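Local coordinates for N-terminus Plasma serine protease inhibitor (PDB 3DY0), which inhibits serine proteases of blood and other body fluids in a heparin-dependent manner, as a serpin whose reactive centre loop is cleaved by the target enzyme, at residues 13-18 / 243-248; 41-45 / 71-75; 46-51 / 294-300; 119-123 / 135-139; 169-174 / 221-227. All blocks are in the same frame, centred on the assembly; numbering follows the deposited sequence. Where two conformers were deposited one is given.

Contact 1 (13-18 / 243-248); sequences TFDLYR and ENGLSE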
# COMPACT_ATOMS: atom_id res chain seq x y z
N THR A 13 -5.22 5.46 -6.08
CA THR A 13 -5.23 5.11 -4.67
C THR A 13 -6.60 5.02 -4.03
O THR A 13 -6.90 4.05 -3.33
CB THR A 13 -4.38 6.10 -3.85
OG1 THR A 13 -3.01 6.02 -4.29
CG2 THR A 13 -4.45 5.79 -2.36
N PHE A 14 -7.44 6.01 -4.28
CA PHE A 14 -8.74 6.03 -3.65
C PHE A 14 -9.83 5.24 -4.36
O PHE A 14 -10.79 4.80 -3.72
CB PHE A 14 -9.11 7.49 -3.38
CG PHE A 14 -8.10 8.17 -2.49
CD1 PHE A 14 -8.01 7.83 -1.15
CD2 PHE A 14 -7.19 9.07 -3.02
CE1 PHE A 14 -7.02 8.38 -0.34
CE2 PHE A 14 -6.19 9.63 -2.22
CZ PHE A 14 -6.11 9.28 -0.88
N ASP A 15 -9.68 5.05 -5.66
CA ASP A 15 -10.65 4.22 -6.36
C ASP A 15 -10.35 2.79 -5.91
O ASP A 15 -11.26 1.98 -5.73
CB ASP A 15 -10.49 4.35 -7.87
CG ASP A 15 -11.07 5.64 -8.42
OD1 ASP A 15 -10.89 5.92 -9.62
OD2 ASP A 15 -11.73 6.38 -7.65
N LEU A 16 -9.07 2.49 -5.70
CA LEU A 16 -8.70 1.15 -5.23
C LEU A 16 -9.20 0.97 -3.80
O LEU A 16 -9.77 -0.08 -3.47
CB LEU A 16 -7.17 0.96 -5.27
CG LEU A 16 -6.67 -0.39 -4.75
CD1 LEU A 16 -7.41 -1.54 -5.43
CD2 LEU A 16 -5.18 -0.50 -4.99
N TYR A 17 -9.00 1.97 -2.96
CA TYR A 17 -9.47 1.88 -1.59
C TYR A 17 -10.96 1.56 -1.56
O TYR A 17 -11.40 0.65 -0.86
CB TYR A 17 -9.25 3.20 -0.84
CG TYR A 17 -9.91 3.18 0.52
CD1 TYR A 17 -9.24 2.68 1.64
CD2 TYR A 17 -11.25 3.56 0.67
CE1 TYR A 17 -9.90 2.54 2.87
CE2 TYR A 17 -11.91 3.42 1.88
CZ TYR A 17 -11.23 2.91 2.97
OH TYR A 17 -11.91 2.74 4.16
N ARG A 18 -11.74 2.32 -2.33
CA ARG A 18 -13.18 2.10 -2.36
C ARG A 18 -13.58 0.72 -2.87
O ARG A 18 -14.54 0.13 -2.37
CB ARG A 18 -13.87 3.20 -3.18
CG ARG A 18 -14.01 4.52 -2.41
CD ARG A 18 -14.75 5.58 -3.24
NE ARG A 18 -13.91 6.15 -4.28
CZ ARG A 18 -13.10 7.19 -4.10
NH1 ARG A 18 -13.03 7.79 -2.92
NH2 ARG A 18 -12.36 7.63 -5.11
N GLU A 243 -15.46 8.05 3.03
CA GLU A 243 -14.85 7.16 2.04
C GLU A 243 -15.17 7.62 0.62
O GLU A 243 -14.30 7.60 -0.26
CB GLU A 243 -15.32 5.72 2.26
CG GLU A 243 -14.83 5.12 3.57
CD GLU A 243 -15.38 3.73 3.82
OE1 GLU A 243 -16.62 3.57 3.77
OE2 GLU A 243 -14.59 2.80 4.06
N ASN A 244 -16.41 8.02 0.38
CA ASN A 244 -16.81 8.48 -0.95
C ASN A 244 -16.08 9.76 -1.35
O ASN A 244 -15.86 10.02 -2.54
CB ASN A 244 -18.32 8.73 -1.01
CG ASN A 244 -19.14 7.47 -0.80
OD1 ASN A 244 -18.70 6.37 -1.12
ND2 ASN A 244 -20.35 7.63 -0.28
N GLY A 245 -15.68 10.56 -0.36
CA GLY A 245 -15.00 11.81 -0.63
C GLY A 245 -13.49 11.75 -0.70
O GLY A 245 -12.85 12.74 -1.06
N LEU A 246 -12.91 10.61 -0.37
CA LEU A 246 -11.45 10.49 -0.42
C LEU A 246 -10.93 10.71 -1.83
O LEU A 246 -11.49 10.19 -2.80
CB LEU A 246 -11.00 9.12 0.07
CG LEU A 246 -11.33 8.76 1.51
CD1 LEU A 246 -10.88 7.33 1.79
CD2 LEU A 246 -10.65 9.73 2.47
N SER A 247 -9.85 11.47 -1.94
CA SER A 247 -9.23 11.76 -3.22
C SER A 247 -7.87 12.38 -2.95
O SER A 247 -7.57 12.76 -1.82
CB SER A 247 -10.07 12.73 -4.03
OG SER A 247 -10.08 14.02 -3.44
N GLU A 248 -7.05 12.47 -3.99
CA GLU A 248 -5.73 13.07 -3.84
C GLU A 248 -5.91 14.53 -3.41
O GLU A 248 -5.18 15.03 -2.56
CB GLU A 248 -4.95 13.00 -5.15
CG GLU A 248 -4.53 11.59 -5.57
CD GLU A 248 -3.44 10.99 -4.68
OE1 GLU A 248 -2.84 11.73 -3.87
OE2 GLU A 248 -3.18 9.77 -4.80
O HOH W 1 -4.20 8.27 -6.66
O HOH W 2 -1.14 8.00 -4.27
O HOH W 3 -11.10 10.10 -5.84

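Contact 2 (41-45 / 71-75); sequences AMLSL and LHRGF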
# COMPACT_ATOMS: atom_id res chain seq x y z
N ALA A 41 3.30 0.04 -12.61
CA ALA A 41 4.18 0.80 -13.49
C ALA A 41 5.22 -0.14 -14.12
O ALA A 41 5.51 -0.05 -15.31
CB ALA A 41 4.88 1.89 -12.69
N MET A 42 5.78 -1.05 -13.32
CA MET A 42 6.75 -2.00 -13.85
C MET A 42 6.07 -2.91 -14.86
O MET A 42 6.64 -3.23 -15.91
CB MET A 42 7.35 -2.83 -12.71
CG MET A 42 8.26 -2.02 -11.79
SD MET A 42 9.14 -3.03 -10.59
CE MET A 42 7.76 -3.72 -9.64
N LEU A 43 4.86 -3.33 -14.55
CA LEU A 43 4.11 -4.21 -15.44
C LEU A 43 3.89 -3.53 -16.79
O LEU A 43 3.96 -4.18 -17.83
CB LEU A 43 2.76 -4.58 -14.80
CG LEU A 43 1.83 -5.51 -15.58
CD1 LEU A 43 2.54 -6.82 -15.90
CD2 LEU A 43 0.58 -5.77 -14.76
N SER A 44 3.64 -2.22 -16.78
CA SER A 44 3.41 -1.49 -18.02
C SER A 44 4.64 -1.48 -18.93
O SER A 44 4.51 -1.30 -20.14
CB SER A 44 2.95 -0.05 -17.74
OG SER A 44 4.03 0.80 -17.38
N LEU A 45 5.82 -1.67 -18.36
CA LEU A 45 7.05 -1.66 -19.15
C LEU A 45 7.02 -2.71 -20.25
O LEU A 45 7.58 -2.51 -21.34
CB LEU A 45 8.27 -1.91 -18.27
CG LEU A 45 8.69 -0.76 -17.34
CD1 LEU A 45 9.83 -1.24 -16.44
CD2 LEU A 45 9.12 0.45 -18.17
N LEU A 71 6.27 9.09 -15.26
CA LEU A 71 5.85 8.06 -14.32
C LEU A 71 7.07 7.26 -13.87
O LEU A 71 7.33 7.12 -12.68
CB LEU A 71 4.83 7.11 -14.97
CG LEU A 71 4.45 5.86 -14.17
CD1 LEU A 71 3.70 6.26 -12.92
CD2 LEU A 71 3.60 4.93 -15.03
N HIS A 72 7.82 6.75 -14.84
CA HIS A 72 9.00 5.95 -14.54
C HIS A 72 10.12 6.78 -13.94
O HIS A 72 10.80 6.33 -13.03
CB HIS A 72 9.48 5.22 -15.79
CG HIS A 72 8.46 4.31 -16.39
ND1 HIS A 72 7.88 3.28 -15.68
CD2 HIS A 72 7.90 4.28 -17.62
CE1 HIS A 72 7.00 2.66 -16.45
NE2 HIS A 72 7.00 3.25 -17.63
N ARG A 73 10.32 8.00 -14.46
CA ARG A 73 11.37 8.86 -13.94
C ARG A 73 11.11 9.16 -12.46
O ARG A 73 12.03 9.16 -11.65
CB ARG A 73 11.42 10.18 -14.72
CG ARG A 73 12.62 11.06 -14.38
CD ARG A 73 12.29 12.53 -14.55
NE ARG A 73 11.31 12.98 -13.56
CZ ARG A 73 11.54 13.03 -12.25
NH1 ARG A 73 10.59 13.45 -11.43
NH2 ARG A 73 12.72 12.68 -11.77
N GLY A 74 9.84 9.42 -12.14
CA GLY A 74 9.47 9.71 -10.76
C GLY A 74 9.76 8.55 -9.83
O GLY A 74 10.28 8.74 -8.72
N PHE A 75 9.44 7.33 -10.26
CA PHE A 75 9.68 6.16 -9.45
C PHE A 75 11.17 5.86 -9.34
O PHE A 75 11.64 5.41 -8.30
CB PHE A 75 8.94 4.94 -10.00
CG PHE A 75 7.51 4.82 -9.53
CD1 PHE A 75 7.20 5.03 -8.19
CD2 PHE A 75 6.49 4.49 -10.41
CE1 PHE A 75 5.88 4.89 -7.73
CE2 PHE A 75 5.17 4.36 -9.96
CZ PHE A 75 4.87 4.56 -8.62
O HOH W 4 5.38 2.00 -19.54

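Contact 3 (46-51 / 294-300); sequences GAGSST and HADLSGI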
# COMPACT_ATOMS: atom_id res chain seq x y z
N GLY A 46 6.37 -3.84 -19.98
CA GLY A 46 6.31 -4.90 -20.97
C GLY A 46 4.93 -5.13 -21.54
O GLY A 46 4.66 -6.18 -22.12
N ALA A 47 4.04 -4.15 -21.37
CA ALA A 47 2.68 -4.26 -21.88
C ALA A 47 2.55 -3.49 -23.18
O ALA A 47 3.32 -2.57 -23.46
CB ALA A 47 1.69 -3.72 -20.85
N GLY A 48 1.56 -3.86 -23.99
CA GLY A 48 1.34 -3.18 -25.24
C GLY A 48 -0.13 -2.91 -25.50
O GLY A 48 -0.99 -3.37 -24.75
N SER A 49 -0.42 -2.15 -26.55
CA SER A 49 -1.78 -1.80 -26.96
C SER A 49 -2.78 -1.51 -25.83
O SER A 49 -2.49 -0.74 -24.92
CB SER A 49 -2.33 -2.89 -27.89
OG SER A 49 -2.25 -4.18 -27.31
N SER A 50 -3.96 -2.12 -25.92
CA SER A 50 -5.00 -1.91 -24.92
C SER A 50 -4.60 -2.33 -23.51
O SER A 50 -5.03 -1.72 -22.53
CB SER A 50 -6.28 -2.66 -25.32
OG SER A 50 -6.90 -2.05 -26.44
N THR A 51 -3.77 -3.36 -23.40
CA THR A 51 -3.32 -3.84 -22.09
C THR A 51 -2.54 -2.76 -21.36
O THR A 51 -2.75 -2.53 -20.16
CB THR A 51 -2.44 -5.10 -22.24
OG1 THR A 51 -3.24 -6.17 -22.78
CG2 THR A 51 -1.89 -5.53 -20.89
N HIS A 294 -6.04 -12.52 -23.64
CA HIS A 294 -5.88 -11.48 -24.64
C HIS A 294 -4.91 -10.41 -24.16
O HIS A 294 -4.83 -9.32 -24.73
CB HIS A 294 -7.22 -10.84 -24.99
CG HIS A 294 -7.99 -11.59 -26.03
ND1 HIS A 294 -8.31 -12.93 -25.90
CD2 HIS A 294 -8.47 -11.20 -27.23
CE1 HIS A 294 -8.97 -13.33 -26.98
NE2 HIS A 294 -9.08 -12.30 -27.80
N ALA A 295 -4.17 -10.73 -23.11
CA ALA A 295 -3.19 -9.80 -22.57
C ALA A 295 -2.11 -9.57 -23.61
O ALA A 295 -1.68 -10.50 -24.29
CB ALA A 295 -2.57 -10.39 -21.31
N ASP A 296 -1.68 -8.32 -23.75
CA ASP A 296 -0.60 -7.99 -24.67
C ASP A 296 0.60 -7.70 -23.78
O ASP A 296 0.74 -6.60 -23.24
CB ASP A 296 -0.94 -6.75 -25.50
CG ASP A 296 0.19 -6.37 -26.46
OD1 ASP A 296 1.28 -6.98 -26.38
OD2 ASP A 296 -0.01 -5.45 -27.28
N LEU A 297 1.44 -8.72 -23.59
CA LEU A 297 2.63 -8.58 -22.76
C LEU A 297 3.85 -8.88 -23.63
O LEU A 297 4.82 -9.48 -23.17
CB LEU A 297 2.57 -9.54 -21.57
CG LEU A 297 1.54 -9.15 -20.51
CD1 LEU A 297 1.36 -10.28 -19.52
CD2 LEU A 297 1.99 -7.87 -19.81
N SER A 298 3.78 -8.44 -24.88
CA SER A 298 4.84 -8.64 -25.85
C SER A 298 6.15 -7.99 -25.41
O SER A 298 7.22 -8.35 -25.88
CB SER A 298 4.42 -8.07 -27.21
OG SER A 298 3.99 -6.73 -27.08
N GLY A 299 6.05 -7.02 -24.50
CA GLY A 299 7.24 -6.35 -24.02
C GLY A 299 8.04 -7.15 -23.01
O GLY A 299 9.24 -6.92 -22.84
N ILE A 300 7.41 -8.09 -22.33
CA ILE A 300 8.14 -8.89 -21.34
C ILE A 300 8.68 -10.19 -21.93
O ILE A 300 9.75 -10.65 -21.54
CB ILE A 300 7.26 -9.22 -20.11
CG1 ILE A 300 8.08 -10.03 -19.10
CG2 ILE A 300 6.03 -9.99 -20.54
CD1 ILE A 300 7.34 -10.37 -17.82
O HOH W 5 -4.95 -6.27 -24.67

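Contact 4 (119-123 / 135-139); sequences ADTFP and QINDY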
# COMPACT_ATOMS: atom_id res chain seq x y z
N ALA A 119 15.68 -3.31 -10.13
CA ALA A 119 15.23 -4.67 -9.88
C ALA A 119 16.32 -5.72 -9.79
O ALA A 119 17.27 -5.71 -10.56
CB ALA A 119 14.20 -5.07 -10.93
N ASP A 120 16.16 -6.62 -8.83
CA ASP A 120 17.07 -7.73 -8.62
C ASP A 120 16.54 -8.82 -9.55
O ASP A 120 15.33 -8.92 -9.77
CB ASP A 120 17.00 -8.22 -7.17
CG ASP A 120 17.47 -7.17 -6.16
OD1 ASP A 120 17.24 -7.37 -4.95
OD2 ASP A 120 18.08 -6.16 -6.58
N THR A 121 17.44 -9.62 -10.11
CA THR A 121 17.04 -10.70 -11.01
C THR A 121 17.57 -12.03 -10.48
O THR A 121 18.78 -12.22 -10.34
CB THR A 121 17.59 -10.47 -12.43
OG1 THR A 121 16.82 -9.43 -13.07
CG2 THR A 121 17.51 -11.74 -13.26
N PHE A 122 16.65 -12.95 -10.18
CA PHE A 122 17.03 -14.25 -9.65
C PHE A 122 16.42 -15.42 -10.41
O PHE A 122 15.25 -15.41 -10.76
CB PHE A 122 16.61 -14.35 -8.18
CG PHE A 122 17.07 -13.20 -7.34
CD1 PHE A 122 18.43 -12.95 -7.16
CD2 PHE A 122 16.15 -12.37 -6.72
CE1 PHE A 122 18.85 -11.88 -6.37
CE2 PHE A 122 16.56 -11.30 -5.93
CZ PHE A 122 17.92 -11.05 -5.76
N PRO A 123 17.24 -16.45 -10.68
CA PRO A 123 16.76 -17.64 -11.39
C PRO A 123 15.87 -18.43 -10.43
O PRO A 123 16.17 -18.52 -9.24
CB PRO A 123 18.04 -18.38 -11.73
CG PRO A 123 19.06 -17.27 -11.85
CD PRO A 123 18.71 -16.42 -10.66
N GLN A 135 11.83 -19.88 -1.72
CA GLN A 135 12.81 -18.91 -2.19
C GLN A 135 12.23 -17.49 -2.18
O GLN A 135 12.83 -16.57 -1.63
CB GLN A 135 13.26 -19.27 -3.60
CG GLN A 135 14.06 -18.18 -4.30
CD GLN A 135 14.39 -18.52 -5.74
OE1 GLN A 135 13.66 -19.26 -6.40
NE2 GLN A 135 15.49 -17.97 -6.23
N ILE A 136 11.07 -17.33 -2.79
CA ILE A 136 10.45 -16.01 -2.87
C ILE A 136 9.90 -15.53 -1.54
O ILE A 136 10.10 -14.36 -1.18
CB ILE A 136 9.34 -16.01 -3.94
CG1 ILE A 136 9.95 -16.35 -5.30
CG2 ILE A 136 8.68 -14.63 -4.01
CD1 ILE A 136 8.94 -16.58 -6.41
N ASN A 137 9.23 -16.40 -0.79
CA ASN A 137 8.70 -15.99 0.51
C ASN A 137 9.82 -15.63 1.48
O ASN A 137 9.67 -14.71 2.28
CB ASN A 137 7.81 -17.08 1.12
CG ASN A 137 6.47 -17.20 0.42
OD1 ASN A 137 6.03 -16.26 -0.25
ND2 ASN A 137 5.80 -18.33 0.59
N ASP A 138 10.94 -16.35 1.42
CA ASP A 138 12.06 -16.04 2.30
C ASP A 138 12.64 -14.68 1.94
O ASP A 138 13.06 -13.92 2.82
CB ASP A 138 13.17 -17.10 2.19
CG ASP A 138 12.83 -18.38 2.93
OD1 ASP A 138 11.90 -18.38 3.76
OD2 ASP A 138 13.52 -19.40 2.69
N TYR A 139 12.68 -14.38 0.64
CA TYR A 139 13.20 -13.11 0.16
C TYR A 139 12.32 -11.97 0.67
O TYR A 139 12.82 -10.98 1.19
CB TYR A 139 13.24 -13.07 -1.37
CG TYR A 139 13.59 -11.71 -1.95
CD1 TYR A 139 14.90 -11.26 -2.00
CD2 TYR A 139 12.59 -10.88 -2.45
CE1 TYR A 139 15.22 -10.01 -2.54
CE2 TYR A 139 12.89 -9.63 -3.00
CZ TYR A 139 14.20 -9.20 -3.03
OH TYR A 139 14.50 -7.97 -3.58

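Contact 5 (169-174 / 221-227); sequences FKAKWE and VPYQGNA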
# COMPACT_ATOMS: atom_id res chain seq x y z
N PHE A 169 8.55 -0.01 6.46
CA PHE A 169 8.57 1.26 7.17
C PHE A 169 8.60 1.06 8.68
O PHE A 169 7.83 0.28 9.23
CB PHE A 169 7.33 2.08 6.77
CG PHE A 169 7.13 3.33 7.59
CD1 PHE A 169 6.33 3.32 8.73
CD2 PHE A 169 7.70 4.54 7.19
CE1 PHE A 169 6.09 4.49 9.46
CE2 PHE A 169 7.47 5.71 7.92
CZ PHE A 169 6.67 5.69 9.05
N LYS A 170 9.52 1.75 9.35
CA LYS A 170 9.60 1.67 10.80
C LYS A 170 10.03 3.03 11.29
O LYS A 170 11.05 3.56 10.86
CB LYS A 170 10.61 0.62 11.25
CG LYS A 170 10.75 0.57 12.77
CD LYS A 170 11.71 -0.51 13.24
CE LYS A 170 11.93 -0.43 14.74
NZ LYS A 170 12.93 -1.42 15.21
N ALA A 171 9.25 3.61 12.20
CA ALA A 171 9.58 4.91 12.73
C ALA A 171 9.04 5.09 14.14
O ALA A 171 8.02 4.51 14.50
CB ALA A 171 9.03 6.00 11.83
N LYS A 172 9.74 5.89 14.93
CA LYS A 172 9.30 6.20 16.27
C LYS A 172 8.46 7.46 16.13
O LYS A 172 8.69 8.25 15.22
CB LYS A 172 10.50 6.52 17.17
CG LYS A 172 11.47 5.39 17.38
CD LYS A 172 12.68 5.87 18.15
CE LYS A 172 13.63 4.72 18.46
NZ LYS A 172 14.85 5.21 19.17
N TRP A 173 7.49 7.63 17.02
CA TRP A 173 6.69 8.86 16.98
C TRP A 173 7.68 9.94 17.38
O TRP A 173 8.65 9.67 18.09
CB TRP A 173 5.59 8.83 18.03
CG TRP A 173 4.51 7.83 17.80
CD1 TRP A 173 4.17 6.79 18.62
CD2 TRP A 173 3.59 7.80 16.70
NE1 TRP A 173 3.10 6.11 18.09
CE2 TRP A 173 2.72 6.70 16.92
CE3 TRP A 173 3.42 8.58 15.56
CZ2 TRP A 173 1.69 6.38 16.03
CZ3 TRP A 173 2.39 8.26 14.67
CH2 TRP A 173 1.55 7.16 14.91
N GLU A 174 7.46 11.17 16.92
CA GLU A 174 8.33 12.27 17.31
C GLU A 174 8.21 12.38 18.83
O GLU A 174 9.19 12.60 19.54
CB GLU A 174 7.88 13.56 16.64
CG GLU A 174 8.78 14.74 16.92
CD GLU A 174 8.35 15.98 16.17
OE1 GLU A 174 7.21 16.45 16.39
OE2 GLU A 174 9.14 16.49 15.35
N VAL A 221 -0.12 13.13 13.29
CA VAL A 221 0.77 12.72 14.37
C VAL A 221 2.11 12.44 13.69
O VAL A 221 2.27 11.44 12.98
CB VAL A 221 0.26 11.45 15.07
CG1 VAL A 221 1.14 11.14 16.29
CG2 VAL A 221 -1.18 11.63 15.49
N PRO A 222 3.10 13.30 13.92
CA PRO A 222 4.43 13.16 13.32
C PRO A 222 5.36 12.04 13.80
O PRO A 222 5.37 11.66 14.96
CB PRO A 222 5.05 14.53 13.54
CG PRO A 222 4.52 14.90 14.89
CD PRO A 222 3.05 14.50 14.79
N TYR A 223 6.13 11.52 12.85
CA TYR A 223 7.12 10.49 13.14
C TYR A 223 8.45 11.22 13.17
O TYR A 223 8.55 12.36 12.72
CB TYR A 223 7.19 9.46 12.01
CG TYR A 223 6.01 8.53 11.94
CD1 TYR A 223 5.79 7.59 12.95
CD2 TYR A 223 5.10 8.61 10.89
CE1 TYR A 223 4.68 6.75 12.90
CE2 TYR A 223 4.00 7.78 10.84
CZ TYR A 223 3.79 6.85 11.85
OH TYR A 223 2.69 6.03 11.81
N GLN A 224 9.48 10.57 13.72
CA GLN A 224 10.80 11.18 13.71
C GLN A 224 11.13 11.19 12.23
O GLN A 224 11.00 10.16 11.56
CB GLN A 224 11.81 10.31 14.46
CG GLN A 224 11.84 10.55 15.95
CD GLN A 224 12.99 9.84 16.63
OE1 GLN A 224 13.38 10.20 17.74
NE2 GLN A 224 13.52 8.81 15.98
N GLY A 225 11.53 12.34 11.71
CA GLY A 225 11.83 12.43 10.29
C GLY A 225 10.72 13.19 9.59
O GLY A 225 9.89 13.82 10.25
N ASN A 226 10.67 13.12 8.27
CA ASN A 226 9.66 13.85 7.51
C ASN A 226 8.29 13.17 7.41
O ASN A 226 7.31 13.82 7.05
CB ASN A 226 10.18 14.13 6.09
CG ASN A 226 9.40 15.23 5.39
OD1 ASN A 226 9.59 15.47 4.19
ND2 ASN A 226 8.51 15.89 6.12
N ALA A 227 8.21 11.89 7.73
CA ALA A 227 6.93 11.18 7.63
C ALA A 227 5.92 11.53 8.72
O ALA A 227 6.29 11.97 9.81
CB ALA A 227 7.16 9.67 7.61
O HOH W 6 12.39 6.62 14.23
O HOH W 7 11.93 12.69 19.05
O HOH W 8 9.12 15.57 12.78

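Contact 1 (13-18 / 243-248)
Segment 13-18 is a turn and a half of helix 12-23; against it lies the end of helix 239-245 and the extended link L246-S247 that leads into helix 248-257. The CA atoms come closest at F14 and S247, 5.8 Å, and at R18 and E243, 6.9 Å. R18 NH1 hydrogen-bonds to E243 O (3.0 Å) and L246 O (2.9 Å), where helix 239-245 gives out, while R18 NH2 is held by D15 OD2 in a 2.9 Å salt bridge. Y17 OH donates to E243 OE2 (2.7 Å), which also meets a basic side chain of the separate C-terminal fragment. F14 CE2 lies 3.3 Å from S247 C. L246 touches two rings: its CB lies 3.5 Å from F14 CD1, and its CD1 makes a CH-pi contact over the Y17 face. Two waters link T13 to E248 OE2. S247 OG caps T250 N as the N-cap of helix 248-257, which corresponds to helix H of the serpin fold, close to the heparin bound here.

Contact 2 (41-45 / 71-75)
Here two helices of the helical part of the serpin fold pack through small, leucine and aromatic side chains. Helix 33-45 presents A41, S44 and L45 to L71, H72 and F75 of helix 65-81; the axes of the two short helical segments stay 11.0 Å apart at an angle of 129°, so the approach is loose and only 211 Å² is buried, both sides summed. A41 lets the neighbours close in: its CB meets F75 CE2 at 3.7 Å and L71 CD2 at 4.0 Å. H72 makes the remaining contacts. L45 CD2 sits over one face of the imidazole, 3.7 Å from its centroid, a CH-pi contact, while A41 O (3.3 Å from H72 CE1) and S44 OG (3.6 Å from H72 CE1) lie at the ring edge. The pair corresponds to serpin helices B and D; helix 107-117 packs against both, and its Y117 joins all three: Y117 OH is hydrogen-bonded to H72 ND1, and its side chain also touches A41 and F75. The other imidazole nitrogen, H72 NE2, reaches helix 33-45 through a water, 2.8 Å away, which donates to S44 OG at 2.8 Å. S44 OG in turn donates to A41 O at 2.7 Å, one turn back.

Contact 3 (46-51 / 294-300)
Backbone hydrogen bonds join the two segments first. G48 N donates to D296 O at 3.0 Å, and G299 N makes a weak hydrogen bond to G46 O at 2.9 Å. CA-H...O contacts reinforce them, A47 CA to D296 O at 3.3 Å and L297 CA to G46 O at 3.2 Å. The segments approach so closely, with G46 and G299 CA atoms 3.5 Å apart, that a CB on either glycine would clash with the other segment. Side-chain hydrogen bonds follow: S49 OG donates to D296 OD2 (2.6 Å) and D296 N to T51 OG1 (2.8 Å), and a water bridges T51 OG1 and H294 O. D296 OD1 also accepts from S298 OG (2.8 Å) and S298 N (3.3 Å). Apolar packing is slight, A47 CB to L297 CD2 at 4.3 Å; L297 and I300 turn instead to F334 of strand 323-335. Thus the junction between helices 33-45 and 49-58 of this serpin is tied to the long loop before strand 307-319 around D296, whose hydrogen bond from S298 N defines an Asx turn.

Contact 4 (119-123 / 135-139)
Two hydrogen bonds span the gap between strand 120-123 and helix 129-143. Q135 NE2 donates to P123 O at 3.1 Å with a nearly straight angle of 176°, its OE1 being hydrogen-bonded to T124 OG1, and Y139 OH donates to D120 OD1, also 3.1 Å. This is the serpin pairing of large sheet A with helix F, which lies across the sheet's face: strand 120-123 runs parallel to strand 90-99, and the axis of segment 135-139 runs at 150° to that of strand 120-123, closest approach 11.6 Å. Q135 and Y139 stand one turn apart on the helix, so both reach the strand, where D120 and F122 point back toward them from alternate positions. Between the polar links lies the aromatic pair, F122 directing its edge to the face of Y139 in an offset edge-to-face contact, planes at 61° and centroids 5.7 Å apart. F98 of strand 90-99 meets both rings and extends the cluster. The contact is near the surface and modest, 176 Å² in all; F122 CE2 approaches Y139 CE1 to 3.9 Å.

Contact 5 (169-174 / 221-227)
Three aromatic rings, F169, Y223 and W173, form the buried centre. The site lies at the serpin breach, the end of sheet A where the cleaved reactive loop, now strand 323-335, enters beside strand 159-172. F169 turns its edge to the Y223 face, centroids 5.2 Å apart and planes at 74°; the six-membered ring of W173 lies nearly parallel to Y223, at 7° and 4.5 Å between centroids, but slid sideways so that overlap is slight. A171 CB (3.8 Å from Y223 CD1), V221 CG1 (3.5 Å from W173 CE3) and A227 CB (4.0 Å from F169 CE2) pack around them. W173 NE1 hydrogen-bonds to D320 O, in the turn before the inserted strand, and Y223 OH to T324 OG1 at its start. W173 and Y223 form a non-hydrogen-bonded antiparallel pair, flanked by the hydrogen bonds Q224 N to K172 O and E174 N to P222 O, both 2.9 Å. At the solvent edge waters connect the segments; one accepts from K172 N at 2.8 Å and, weakly, from Q224 NE2 at 3.0 Å.

Segment 46-51 of contact 3 directly follows segment 41-45 of contact 2, and the two contacts touch, L43 CD1 lying 4.1 Å from L297 CD2; their centres are about 15 Å apart. Contact 4 lies about 20 Å from contact 2, centre to centre, yet the nearest atoms are about 5 Å apart. Contacts 4 and 5 reach the same sheet, at centres about 29 Å apart. The inserted strand 323-335 connects distant places: T324 meets contact 5, F334 meets contact 3, and these two contacts, about 40 Å apart between centres, lie on opposite sides of the chain's centre. Contact 1 is the one beside the heparin: the side chain of S247 is about 5 Å from a bound SGN, a sulfated glucosamine.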